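Local coordinates for protein antitoxin (Nitrosomonas europaea, PDB 2ODK) that probably acts as the antitoxin of a type II toxin-antitoxin pair, as a member of the Phd/YefM family, at residues His4-Gln9 and Gly26-Ser31; Asp20-Glu25 and Leu40-Glu45. All blocks are in the same frame, centred on the assembly; numbering follows the deposited sequence. Where two conformers were deposited one is given.

The two contacts illustrate how a small alpha/beta fold is held together within its sheet and between sheet and helix. Interaction 1 pairs strands edge to edge within the sheet, and interaction 2 lays helix 15-24 over the end of its third strand; their centres are about 12 Å apart. The chain alternates between them, since D20-E25 leads straight into G26-S31. Q28 joins the two contacts: its backbone O lies 2.7 Å from L40 N, a probable hydrogen bond to the neighbouring strand, while its side-chain CG packs 3.6 Å from C22 N. Both touch the second subunit, into which L40-P42 continue the sheet by antiparallel pairing; a dimer is consistent with the Phd/YefM family.

Interaction 1. Residues His4-Gln9 and Gly26-Ser31; sequences HVWPVQ and GPQIVS
This contact is the parallel strand pairing of a beta-alpha-beta crossover: strand 5-7, an edge of the chain's three-stranded sheet, lies against strand 28-32, and helices 8-13 and 15-24 connect them. The backbone bonds alternate: I29 N donates to H4 O, W6 N to I29 O at 2.8 Å, and S31 N to W6 O at 2.9 Å. A weak bond from V8 N to S31 O carries the pairing into the start of helix 8-13. On one face V5 CG1 rests 3.7 Å from S31 OG, and CG2 meets I29 CB. The opposite face carries W6, whose indole NE1 reaches Q28 OE1 at 2.8 Å in an almost straight bond (173°), in the indole plane and on a lone pair of the amide oxygen. Ring and amide stand 79° apart. Q28 is bent at chi2 (-67°), which brings its amide to W6, and NE2 is tied back to G26 O at 2.9 Å, so both ends of the amide are held and its flip is fixed. H4 CD2 lies over one indole face, toward the rim. F18 of helix 15-24 meets W6 edge-to-face and also touches Q28 and V30, while strand 35-42 flanks 28-32 on its other side.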
loop_
_atom_site.group_PDB
_atom_site.type_symbol
_atom_site.label_atom_id
_atom_site.label_comp_id
_atom_site.label_asym_id
_atom_site.label_seq_id
_atom_site.Cartn_x
_atom_site.Cartn_y
_atom_site.Cartn_z
ATOM N N HIS A 4 -8.110 0.623 8.897
ATOM C CA HIS A 4 -7.655 1.820 9.623
ATOM C C HIS A 4 -7.061 2.773 8.587
ATOM O O HIS A 4 -6.528 2.309 7.538
ATOM C CB HIS A 4 -6.588 1.457 10.654
ATOM C CG HIS A 4 -6.067 2.627 11.441
ATOM N ND1 HIS A 4 -6.844 3.337 12.337
ATOM C CD2 HIS A 4 -4.846 3.220 11.454
ATOM C CE1 HIS A 4 -6.125 4.317 12.862
ATOM N NE2 HIS A 4 -4.909 4.267 12.346
ATOM N N VAL A 5 -7.146 4.073 8.882
ATOM C CA VAL A 5 -6.709 5.136 7.969
ATOM C C VAL A 5 -5.564 5.905 8.591
ATOM O O VAL A 5 -5.681 6.473 9.706
ATOM C CB VAL A 5 -7.858 6.172 7.649
ATOM C CG1 VAL A 5 -7.362 7.200 6.636
ATOM C CG2 VAL A 5 -9.105 5.454 7.131
ATOM N N TRP A 6 -4.464 5.966 7.840
ATOM C CA TRP A 6 -3.235 6.614 8.279
ATOM C C TRP A 6 -2.932 7.852 7.417
ATOM O O TRP A 6 -2.718 7.709 6.209
ATOM C CB TRP A 6 -2.079 5.633 8.022
ATOM C CG TRP A 6 -2.175 4.331 8.754
ATOM C CD1 TRP A 6 -3.034 3.283 8.501
ATOM C CD2 TRP A 6 -1.311 3.904 9.812
ATOM N NE1 TRP A 6 -2.758 2.231 9.353
ATOM C CE2 TRP A 6 -1.709 2.588 10.170
ATOM C CE3 TRP A 6 -0.239 4.504 10.491
ATOM C CZ2 TRP A 6 -1.067 1.860 11.191
ATOM C CZ3 TRP A 6 0.416 3.763 11.499
ATOM C CH2 TRP A 6 -0.014 2.470 11.842
ATOM N N PRO A 7 -2.887 9.061 8.043
ATOM C CA PRO A 7 -2.368 10.211 7.304
ATOM C C PRO A 7 -0.973 9.919 6.789
ATOM O O PRO A 7 -0.185 9.226 7.459
ATOM C CB PRO A 7 -2.323 11.325 8.369
ATOM C CG PRO A 7 -3.462 10.910 9.323
ATOM C CD PRO A 7 -3.273 9.411 9.420
ATOM N N VAL A 8 -0.642 10.507 5.643
ATOM C CA VAL A 8 0.659 10.255 5.002
ATOM C C VAL A 8 1.849 10.377 5.966
ATOM O O VAL A 8 2.750 9.517 5.980
ATOM C CB VAL A 8 0.811 11.093 3.695
ATOM C CG1 VAL A 8 0.778 12.595 3.998
ATOM C CG2 VAL A 8 2.091 10.673 2.958
ATOM N N GLN A 9 1.864 11.442 6.763
ATOM C CA GLN A 9 3.006 11.646 7.636
ATOM C C GLN A 9 3.120 10.595 8.755
ATOM O O GLN A 9 4.232 10.300 9.240
ATOM C CB GLN A 9 2.983 13.098 8.172
ATOM C CG GLN A 9 1.896 13.364 9.196
ATOM C CD GLN A 9 0.491 13.685 8.617
ATOM O OE1 GLN A 9 0.176 13.529 7.431
ATOM N NE2 GLN A 9 -0.368 14.169 9.510
ATOM N N GLY A 26 -4.830 -6.608 7.872
ATOM C CA GLY A 26 -5.433 -6.470 6.564
ATOM C C GLY A 26 -5.173 -5.084 5.975
ATOM O O GLY A 26 -4.454 -4.276 6.553
ATOM N N PRO A 27 -5.719 -4.857 4.796
ATOM C CA PRO A 27 -5.487 -3.579 4.076
ATOM C C PRO A 27 -5.581 -2.351 4.971
ATOM O O PRO A 27 -6.542 -2.214 5.747
ATOM C CB PRO A 27 -6.579 -3.585 3.020
ATOM C CG PRO A 27 -6.697 -5.108 2.676
ATOM C CD PRO A 27 -6.576 -5.780 4.021
ATOM N N GLN A 28 -4.585 -1.478 4.856
ATOM C CA GLN A 28 -4.518 -0.234 5.640
ATOM C C GLN A 28 -4.624 0.939 4.674
ATOM O O GLN A 28 -3.892 0.962 3.684
ATOM C CB GLN A 28 -3.172 -0.151 6.388
ATOM C CG GLN A 28 -2.910 -1.322 7.352
ATOM C CD GLN A 28 -3.873 -1.297 8.521
ATOM O OE1 GLN A 28 -3.955 -0.300 9.252
ATOM N NE2 GLN A 28 -4.613 -2.408 8.718
ATOM N N ILE A 29 -5.544 1.872 4.920
ATOM C CA ILE A 29 -5.703 3.032 4.034
ATOM C C ILE A 29 -4.730 4.143 4.393
ATOM O O ILE A 29 -4.416 4.335 5.564
ATOM C CB ILE A 29 -7.140 3.537 4.136
ATOM C CG1 ILE A 29 -8.075 2.433 3.604
ATOM C CG2 ILE A 29 -7.300 4.844 3.321
ATOM C CD1 ILE A 29 -9.595 2.656 3.806
ATOM N N VAL A 30 -4.237 4.838 3.372
ATOM C CA VAL A 30 -3.420 6.026 3.569
ATOM C C VAL A 30 -4.203 7.236 3.063
ATOM O O VAL A 30 -4.760 7.179 1.962
ATOM C CB VAL A 30 -2.150 5.913 2.722
ATOM C CG1 VAL A 30 -1.265 7.166 2.877
ATOM C CG2 VAL A 30 -1.392 4.643 3.108
ATOM N N SER A 31 -4.221 8.325 3.842
ATOM C CA SER A 31 -4.896 9.547 3.423
ATOM C C SER A 31 -3.912 10.711 3.234
ATOM O O SER A 31 -2.788 10.699 3.797
ATOM C CB SER A 31 -5.938 9.932 4.474
ATOM O OG SER A 31 -5.338 10.208 5.726
#

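Interaction 2. Residues Asp20-Glu25 and Leu40-Glu45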
loop_
_atom_site.group_PDB
_atom_site.type_symbol
_atom_site.label_atom_id
_atom_site.label_comp_id
_atom_site.label_asym_id
_atom_site.label_seq_id
_atom_site.Cartn_x
_atom_site.Cartn_y
_atom_site.Cartn_z
ATOM N N ASP A 20 3.245 -3.708 9.435
ATOM C CA ASP A 20 2.861 -4.815 10.320
ATOM C C ASP A 20 1.357 -4.953 10.409
ATOM O O ASP A 20 0.815 -6.080 10.392
ATOM C CB ASP A 20 3.434 -4.636 11.731
ATOM C CG ASP A 20 3.125 -5.806 12.623
ATOM O OD1 ASP A 20 3.703 -6.881 12.387
ATOM O OD2 ASP A 20 2.298 -5.647 13.539
ATOM N N ALA A 21 0.652 -3.817 10.500
ATOM C CA ALA A 21 -0.808 -3.880 10.582
ATOM C C ALA A 21 -1.389 -4.455 9.269
ATOM O O ALA A 21 -2.379 -5.191 9.266
ATOM C CB ALA A 21 -1.397 -2.506 10.853
ATOM N N CYS A 22 -0.792 -4.069 8.133
ATOM C CA CYS A 22 -1.244 -4.635 6.835
ATOM C C CYS A 22 -1.213 -6.175 6.901
ATOM O O CYS A 22 -2.170 -6.866 6.516
ATOM C CB CYS A 22 -0.328 -4.096 5.753
ATOM S SG CYS A 22 -0.540 -4.864 4.153
ATOM N N ILE A 23 -0.094 -6.699 7.381
ATOM C CA ILE A 23 0.086 -8.158 7.375
ATOM C C ILE A 23 -0.781 -8.854 8.433
ATOM O O ILE A 23 -1.339 -9.932 8.179
ATOM C CB ILE A 23 1.593 -8.515 7.574
ATOM C CG1 ILE A 23 2.427 -8.003 6.389
ATOM C CG2 ILE A 23 1.774 -10.030 7.747
ATOM C CD1 ILE A 23 1.788 -8.209 5.021
ATOM N N THR A 24 -0.880 -8.258 9.619
ATOM C CA THR A 24 -1.594 -8.925 10.700
ATOM C C THR A 24 -3.097 -8.665 10.716
ATOM O O THR A 24 -3.864 -9.476 11.245
ATOM C CB THR A 24 -0.991 -8.554 12.063
ATOM O OG1 THR A 24 -1.170 -7.150 12.282
ATOM C CG2 THR A 24 0.502 -8.898 12.112
ATOM N N GLU A 25 -3.532 -7.519 10.184
ATOM C CA GLU A 25 -4.938 -7.188 10.237
ATOM C C GLU A 25 -5.569 -7.115 8.854
ATOM O O GLU A 25 -6.715 -7.511 8.674
ATOM C CB GLU A 25 -5.155 -5.892 11.038
ATOM C CG GLU A 25 -4.646 -5.981 12.490
ATOM C CD GLU A 25 -4.646 -4.647 13.205
ATOM O OE1 GLU A 25 -5.672 -3.952 13.137
ATOM O OE2 GLU A 25 -3.627 -4.292 13.833
ATOM N N LEU A 40 -2.647 -0.082 1.481
ATOM C CA LEU A 40 -1.515 -1.032 1.502
ATOM C C LEU A 40 -2.118 -2.407 1.736
ATOM O O LEU A 40 -2.779 -2.617 2.770
ATOM C CB LEU A 40 -0.546 -0.682 2.646
ATOM C CG LEU A 40 0.783 -1.445 2.596
ATOM C CD1 LEU A 40 1.662 -1.022 1.427
ATOM C CD2 LEU A 40 1.550 -1.367 3.906
ATOM N N VAL A 41 -1.890 -3.319 0.778
ATOM C CA VAL A 41 -2.561 -4.619 0.750
ATOM C C VAL A 41 -1.488 -5.711 0.865
ATOM O O VAL A 41 -0.452 -5.606 0.248
ATOM C CB VAL A 41 -3.281 -4.799 -0.619
ATOM C CG1 VAL A 41 -3.956 -6.168 -0.740
ATOM C CG2 VAL A 41 -4.286 -3.643 -0.853
ATOM N N PRO A 42 -1.747 -6.777 1.648
ATOM C CA PRO A 42 -0.770 -7.877 1.665
ATOM C C PRO A 42 -0.569 -8.387 0.243
ATOM O O PRO A 42 -1.530 -8.553 -0.497
ATOM C CB PRO A 42 -1.465 -8.967 2.497
ATOM C CG PRO A 42 -2.485 -8.217 3.365
ATOM C CD PRO A 42 -2.928 -7.036 2.497
ATOM N N ILE A 43 0.673 -8.664 -0.137
ATOM C CA ILE A 43 0.930 -8.904 -1.555
ATOM C C ILE A 43 0.164 -10.144 -2.071
ATOM O O ILE A 43 -0.379 -10.134 -3.190
ATOM C CB ILE A 43 2.437 -9.000 -1.862
ATOM C CG1 ILE A 43 2.737 -9.058 -3.373
ATOM C CG2 ILE A 43 3.108 -10.175 -1.169
ATOM C CD1 ILE A 43 2.442 -7.702 -4.053
ATOM N N GLY A 44 0.056 -11.166 -1.219
ATOM C CA GLY A 44 -0.629 -12.409 -1.649
ATOM C C GLY A 44 -2.098 -12.148 -1.928
ATOM O O GLY A 44 -2.688 -12.713 -2.879
ATOM N N GLU A 45 -2.701 -11.282 -1.103
ATOM C CA GLU A 45 -4.105 -10.949 -1.299
ATOM C C GLU A 45 -4.290 -10.201 -2.626
ATOM O O GLU A 45 -5.237 -10.488 -3.383
ATOM C CB GLU A 45 -4.590 -10.081 -0.134
ATOM C CG GLU A 45 -6.025 -9.618 -0.277
ATOM C CD GLU A 45 -6.566 -8.933 0.980
ATOM O OE1 GLU A 45 -6.012 -9.157 2.073
ATOM O OE2 GLU A 45 -7.575 -8.182 0.878
#
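L40 opens the contact from strand 35-42, its side chain setting out toward helix 15-24. With CG anti to the backbone N (chi1 -169°), the leucine sets its CD2 branch 3.8 Å from C22 CB, and F18 and L19 of the same helix also touch this side chain. V41 starts out away from the helix and packs on W46 of the second subunit, yet its backbone still takes part, because its carbonyl carbon lies 3.5 Å from C22 SG. P42 follows at the N-cap position of helix 43-52 and makes the closest approach. Its ring CD is 3.6 Å from C22 SG, its N only 3.4 Å from the same sulfur, and its CG comes to 3.4 Å from C22 O. Farther along the proline ring, CB is met by the CD1 tip of I23 at 4.2 Å. From P42 the chain turns into helix 43-52, and P27 touches both P42 and E45.

C22 is the centre of the contact: its sulfur, anti to the backbone N (chi1 171°), projects from the helix against the backbone running from L40 to P42. The helix and strand segments cross at -43°, 7.4 Å apart at their closest. Residues L40, V41 and P42 pair antiparallel with a strand of the second subunit, so the sheet continues through the interface, and A38 of that subunit also packs on C22. The chemistry is chiefly apolar: a buried cysteine and leucine meet a partly exposed proline, and with no clear hydrogen bond crossing between the segments, this contact rests mainly on van der Waals packing.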